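Local coordinates for protein OBCA, Oxalate Biosynthetic Component A (Burkholderia glumae, PDB 4NNB) that is a TIM-barrel-clan protein, a component of oxalate biosynthesis by name, that holds a magnesium ion and an oxaloacetate ion, at residues T209-A221 with R493-E505. Numbering follows the deposited sequence.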
loop_
_atom_site.group_PDB
_atom_site.type_symbol
_atom_site.label_atom_id
_atom_site.label_comp_id
_atom_site.label_asym_id
_atom_site.label_seq_id
_atom_site.Cartn_x
_atom_site.Cartn_y
_atom_site.Cartn_z
ATOM N N THR A 209 -13.137 -1.680 8.479
ATOM C CA THR A 209 -14.219 -2.657 8.383
ATOM C C THR A 209 -14.906 -2.580 7.020
ATOM O O THR A 209 -15.116 -3.602 6.365
ATOM C CB THR A 209 -15.275 -2.451 9.497
ATOM O OG1 THR A 209 -14.670 -2.677 10.774
ATOM C CG2 THR A 209 -16.437 -3.418 9.327
ATOM N N GLU A 210 -15.247 -1.373 6.592
ATOM C CA GLU A 210 -15.994 -1.208 5.343
ATOM C C GLU A 210 -15.176 -1.683 4.144
ATOM O O GLU A 210 -15.696 -2.382 3.273
ATOM C CB GLU A 210 -16.446 0.247 5.164
ATOM C CG GLU A 210 -17.182 0.518 3.852
ATOM C CD GLU A 210 -18.500 -0.238 3.759
ATOM O OE1 GLU A 210 -19.071 -0.571 4.821
ATOM O OE2 GLU A 210 -18.966 -0.497 2.624
ATOM N N GLU A 211 -13.884 -1.355 4.126
ATOM C CA GLU A 211 -13.015 -1.777 3.021
ATOM C C GLU A 211 -12.790 -3.283 3.016
ATOM O O GLU A 211 -12.766 -3.914 1.951
ATOM C CB GLU A 211 -11.674 -1.014 3.043
ATOM C CG GLU A 211 -10.735 -1.392 1.913
ATOM C CD GLU A 211 -11.289 -1.016 0.531
ATOM O OE1 GLU A 211 -11.831 0.099 0.381
ATOM O OE2 GLU A 211 -11.177 -1.835 -0.399
ATOM N N THR A 212 -12.640 -3.865 4.208
ATOM C CA THR A 212 -12.508 -5.316 4.338
ATOM C C THR A 212 -13.712 -6.031 3.716
ATOM O O THR A 212 -13.565 -6.967 2.926
ATOM C CB THR A 212 -12.383 -5.731 5.837
ATOM O OG1 THR A 212 -11.168 -5.186 6.373
ATOM C CG2 THR A 212 -12.359 -7.239 5.988
ATOM N N ILE A 213 -14.903 -5.598 4.095
ATOM C CA ILE A 213 -16.127 -6.191 3.563
ATOM C C ILE A 213 -16.270 -5.984 2.053
ATOM O O ILE A 213 -16.566 -6.934 1.321
ATOM C CB ILE A 213 -17.344 -5.661 4.317
ATOM C CG1 ILE A 213 -17.354 -6.275 5.715
ATOM C CG2 ILE A 213 -18.640 -6.036 3.580
ATOM C CD1 ILE A 213 -17.985 -5.402 6.722
ATOM N N ARG A 214 -16.038 -4.762 1.582
ATOM C CA ARG A 214 -16.059 -4.519 0.140
ATOM C C ARG A 214 -15.033 -5.358 -0.607
ATOM O O ARG A 214 -15.329 -5.887 -1.674
ATOM C CB ARG A 214 -15.847 -3.037 -0.177
ATOM C CG ARG A 214 -16.945 -2.143 0.361
ATOM C CD ARG A 214 -17.212 -1.025 -0.609
ATOM N NE ARG A 214 -17.457 -1.543 -1.953
ATOM C CZ ARG A 214 -17.481 -0.792 -3.046
ATOM N NH1 ARG A 214 -17.698 -1.347 -4.227
ATOM N NH2 ARG A 214 -17.279 0.515 -2.957
ATOM N N SER A 215 -13.825 -5.474 -0.059
ATOM C CA SER A 215 -12.790 -6.287 -0.699
ATOM C C SER A 215 -13.183 -7.757 -0.805
ATOM O O SER A 215 -12.961 -8.403 -1.844
ATOM C CB SER A 215 -11.449 -6.142 0.039
ATOM O OG SER A 215 -10.881 -4.876 -0.242
ATOM N N MET A 216 -13.752 -8.295 0.266
ATOM C CA MET A 216 -14.236 -9.673 0.247
ATOM C C MET A 216 -15.347 -9.853 -0.790
ATOM O O MET A 216 -15.393 -10.857 -1.502
ATOM C CB MET A 216 -14.791 -10.062 1.610
ATOM C CG MET A 216 -13.751 -10.463 2.633
ATOM S SD MET A 216 -14.682 -10.926 4.087
ATOM C CE MET A 216 -15.503 -12.395 3.499
ATOM N N ARG A 217 -16.231 -8.869 -0.888
ATOM C CA ARG A 217 -17.348 -8.985 -1.821
ATOM C C ARG A 217 -16.913 -8.820 -3.272
ATOM O O ARG A 217 -17.584 -9.297 -4.177
ATOM C CB ARG A 217 -18.470 -8.028 -1.415
ATOM C CG ARG A 217 -19.106 -8.488 -0.123
ATOM C CD ARG A 217 -20.107 -7.520 0.445
ATOM N NE ARG A 217 -20.706 -8.082 1.654
ATOM C CZ ARG A 217 -21.552 -7.441 2.453
ATOM N NH1 ARG A 217 -21.912 -6.197 2.191
ATOM N NH2 ARG A 217 -22.029 -8.051 3.524
ATOM N N ALA A 218 -15.757 -8.192 -3.481
ATOM C CA ALA A 218 -15.185 -8.050 -4.812
ATOM C C ALA A 218 -14.385 -9.295 -5.178
ATOM O O ALA A 218 -13.913 -9.423 -6.310
ATOM C CB ALA A 218 -14.298 -6.784 -4.901
ATOM N N GLY A 219 -14.212 -10.202 -4.218
ATOM C CA GLY A 219 -13.579 -11.479 -4.500
ATOM C C GLY A 219 -12.451 -11.954 -3.587
ATOM O O GLY A 219 -11.936 -13.053 -3.774
ATOM N N ALA A 220 -12.054 -11.149 -2.603
ATOM C CA ALA A 220 -10.922 -11.525 -1.755
ATOM C C ALA A 220 -11.351 -12.566 -0.722
ATOM O O ALA A 220 -12.351 -12.382 -0.029
ATOM C CB ALA A 220 -10.315 -10.288 -1.061
ATOM N N ALA A 221 -10.593 -13.654 -0.616
ATOM C CA ALA A 221 -10.882 -14.689 0.380
ATOM C C ALA A 221 -10.245 -14.376 1.744
ATOM O O ALA A 221 -10.750 -14.796 2.786
ATOM C CB ALA A 221 -10.404 -16.047 -0.125
ATOM N N ARG A 493 -9.599 3.354 -6.621
ATOM C CA ARG A 493 -10.684 3.855 -5.785
ATOM C C ARG A 493 -10.721 3.135 -4.432
ATOM O O ARG A 493 -11.438 3.537 -3.513
ATOM C CB ARG A 493 -12.024 3.681 -6.496
ATOM C CG ARG A 493 -12.154 4.482 -7.784
ATOM C CD ARG A 493 -13.436 5.270 -7.775
ATOM N NE ARG A 493 -13.342 6.406 -6.858
ATOM C CZ ARG A 493 -14.374 6.905 -6.189
ATOM N NH1 ARG A 493 -15.573 6.358 -6.325
ATOM N NH2 ARG A 493 -14.209 7.947 -5.383
ATOM N N GLY A 494 -9.953 2.058 -4.320
ATOM C CA GLY A 494 -9.930 1.267 -3.108
ATOM C C GLY A 494 -9.240 -0.057 -3.362
ATOM O O GLY A 494 -8.993 -0.426 -4.517
ATOM N N THR A 495 -8.894 -0.759 -2.287
ATOM C CA THR A 495 -8.376 -2.112 -2.423
ATOM C C THR A 495 -9.398 -2.993 -3.139
ATOM O O THR A 495 -9.033 -3.814 -3.974
ATOM C CB THR A 495 -7.986 -2.712 -1.043
ATOM O OG1 THR A 495 -6.838 -2.001 -0.536
ATOM C CG2 THR A 495 -7.643 -4.175 -1.176
ATOM N N TRP A 496 -10.680 -2.806 -2.841
ATOM C CA TRP A 496 -11.714 -3.600 -3.512
ATOM C C TRP A 496 -11.613 -3.488 -5.045
ATOM O O TRP A 496 -11.875 -4.453 -5.764
ATOM C CB TRP A 496 -13.110 -3.187 -3.039
ATOM C CG TRP A 496 -13.469 -1.791 -3.442
ATOM C CD1 TRP A 496 -13.330 -0.656 -2.691
ATOM C CD2 TRP A 496 -14.020 -1.377 -4.703
ATOM N NE1 TRP A 496 -13.756 0.437 -3.413
ATOM C CE2 TRP A 496 -14.186 0.020 -4.646
ATOM C CE3 TRP A 496 -14.382 -2.055 -5.872
ATOM C CZ2 TRP A 496 -14.696 0.755 -5.721
ATOM C CZ3 TRP A 496 -14.889 -1.322 -6.940
ATOM C CH2 TRP A 496 -15.043 0.063 -6.855
ATOM N N GLU A 497 -11.218 -2.320 -5.544
ATOM C CA GLU A 497 -11.120 -2.154 -6.992
ATOM C C GLU A 497 -9.963 -2.978 -7.549
ATOM O O GLU A 497 -10.098 -3.631 -8.590
ATOM C CB GLU A 497 -10.999 -0.678 -7.396
ATOM C CG GLU A 497 -10.970 -0.503 -8.914
ATOM C CD GLU A 497 -11.030 0.939 -9.341
ATOM O OE1 GLU A 497 -11.854 1.255 -10.216
ATOM O OE2 GLU A 497 -10.243 1.761 -8.814
ATOM N N GLN A 498 -8.837 -2.969 -6.838
ATOM C CA GLN A 498 -7.687 -3.783 -7.219
ATOM C C GLN A 498 -8.013 -5.266 -7.170
ATOM O O GLN A 498 -7.575 -6.027 -8.033
ATOM C CB GLN A 498 -6.476 -3.436 -6.339
ATOM C CG GLN A 498 -6.081 -1.955 -6.482
ATOM C CD GLN A 498 -5.133 -1.472 -5.395
ATOM O OE1 GLN A 498 -5.223 -1.895 -4.236
ATOM N NE2 GLN A 498 -4.213 -0.588 -5.767
ATOM N N VAL A 499 -8.801 -5.664 -6.174
ATOM C CA VAL A 499 -9.286 -7.035 -6.072
ATOM C C VAL A 499 -10.149 -7.431 -7.291
ATOM O O VAL A 499 -9.944 -8.503 -7.868
ATOM C CB VAL A 499 -10.077 -7.251 -4.761
ATOM C CG1 VAL A 499 -10.724 -8.627 -4.739
ATOM C CG2 VAL A 499 -9.157 -7.076 -3.534
ATOM N N SER A 500 -11.100 -6.570 -7.669
ATOM C CA SER A 500 -11.998 -6.846 -8.804
ATOM C C SER A 500 -11.211 -7.043 -10.079
ATOM O O SER A 500 -11.485 -7.962 -10.843
ATOM C CB SER A 500 -13.005 -5.705 -9.017
ATOM O OG SER A 500 -13.803 -5.507 -7.871
ATOM N N LEU A 501 -10.230 -6.171 -10.291
ATOM C CA LEU A 501 -9.413 -6.192 -11.493
ATOM C C LEU A 501 -8.501 -7.408 -11.579
ATOM O O LEU A 501 -8.372 -8.009 -12.644
ATOM C CB LEU A 501 -8.600 -4.904 -11.612
ATOM C CG LEU A 501 -9.417 -3.672 -11.999
ATOM C CD1 LEU A 501 -8.609 -2.401 -11.778
ATOM C CD2 LEU A 501 -9.868 -3.776 -13.458
ATOM N N VAL A 502 -7.863 -7.787 -10.479
ATOM C CA VAL A 502 -7.037 -8.985 -10.537
ATOM C C VAL A 502 -7.902 -10.240 -10.715
ATOM O O VAL A 502 -7.516 -11.160 -11.430
ATOM C CB VAL A 502 -6.083 -9.127 -9.328
ATOM C CG1 VAL A 502 -6.837 -9.604 -8.106
ATOM C CG2 VAL A 502 -4.978 -10.119 -9.671
ATOM N N ARG A 503 -9.070 -10.265 -10.075
ATOM C CA ARG A 503 -10.025 -11.358 -10.234
ATOM C C ARG A 503 -10.407 -11.493 -11.702
ATOM O O ARG A 503 -10.440 -12.594 -12.257
ATOM C CB ARG A 503 -11.270 -11.075 -9.405
ATOM C CG ARG A 503 -12.367 -12.141 -9.502
ATOM C CD ARG A 503 -13.566 -11.715 -8.670
ATOM N NE ARG A 503 -14.705 -12.623 -8.767
ATOM C CZ ARG A 503 -15.665 -12.517 -9.680
ATOM N NH1 ARG A 503 -15.613 -11.550 -10.591
ATOM N NH2 ARG A 503 -16.673 -13.378 -9.688
ATOM N N GLU A 504 -10.673 -10.353 -12.325
ATOM C CA GLU A 504 -11.041 -10.294 -13.735
ATOM C C GLU A 504 -9.939 -10.875 -14.626
ATOM O O GLU A 504 -10.200 -11.743 -15.464
ATOM C CB GLU A 504 -11.353 -8.838 -14.103
ATOM C CG GLU A 504 -11.696 -8.566 -15.557
ATOM C CD GLU A 504 -12.043 -7.100 -15.779
ATOM O OE1 GLU A 504 -13.247 -6.796 -15.928
ATOM O OE2 GLU A 504 -11.117 -6.254 -15.791
ATOM N N GLU A 505 -8.709 -10.408 -14.436
ATOM C CA GLU A 505 -7.575 -10.909 -15.209
ATOM C C GLU A 505 -7.351 -12.414 -15.004
ATOM O O GLU A 505 -7.011 -13.134 -15.952
ATOM C CB GLU A 505 -6.303 -10.112 -14.888
ATOM C CG GLU A 505 -5.076 -10.589 -15.655
ATOM C CD GLU A 505 -3.895 -9.635 -15.572
ATOM O OE1 GLU A 505 -3.881 -8.751 -14.685
ATOM O OE2 GLU A 505 -2.976 -9.770 -16.410
HETATM O O HOH W 1 -9.524 1.605 0.158
HETATM O O HOH W 2 -12.810 2.622 -1.201
HETATM O O HOH W 3 -15.341 -8.418 -8.407
#
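Two nearly parallel helices on the outside of the TIM barrel meet here, E211, R214 and A218 of 209-221 packing against W496, V499 and R503 of 493-505, with the axes of helices 209-217 and 495-505 8.1 Å apart at 11°. The carboxylate of E211 reaches the first turn of the second helix, where W496 N donates to E211 OE2 (2.7 Å) nearly along its C-O axis. Bent at chi2 (65°), the E211 chain sets its carboxylate at the edge of the indole and almost coplanar with it. A water links E211 OE1, R493 O and W496 NE1, tying carboxylate, loop and ring together. On one indole face the R214 guanidinium lies flat, its CZ 3.8 Å from the centroid of the W496 five-membered ring, a cation-pi stack with planes 21° apart. Farther along, A218 CB sits 3.3 Å from S500 OG and near the W496 backbone, while V499 CG1 fills the angle between A218 and A220 (4.1 Å to A220 CB). The extended R503 chain brings CD alongside A218 O, 3.3 Å away; that oxygen accepts a hydrogen bond from a water. G219, with positive phi, closes the first helix in a Schellman motif. Beneath the pair, S215, A220 and T495 rest on A10 of strand 5-10, and T495 OG1 is hydrogen-bonded to L474 N: side-by-side helices over parallel strands, as in the outer layer of a beta/alpha barrel.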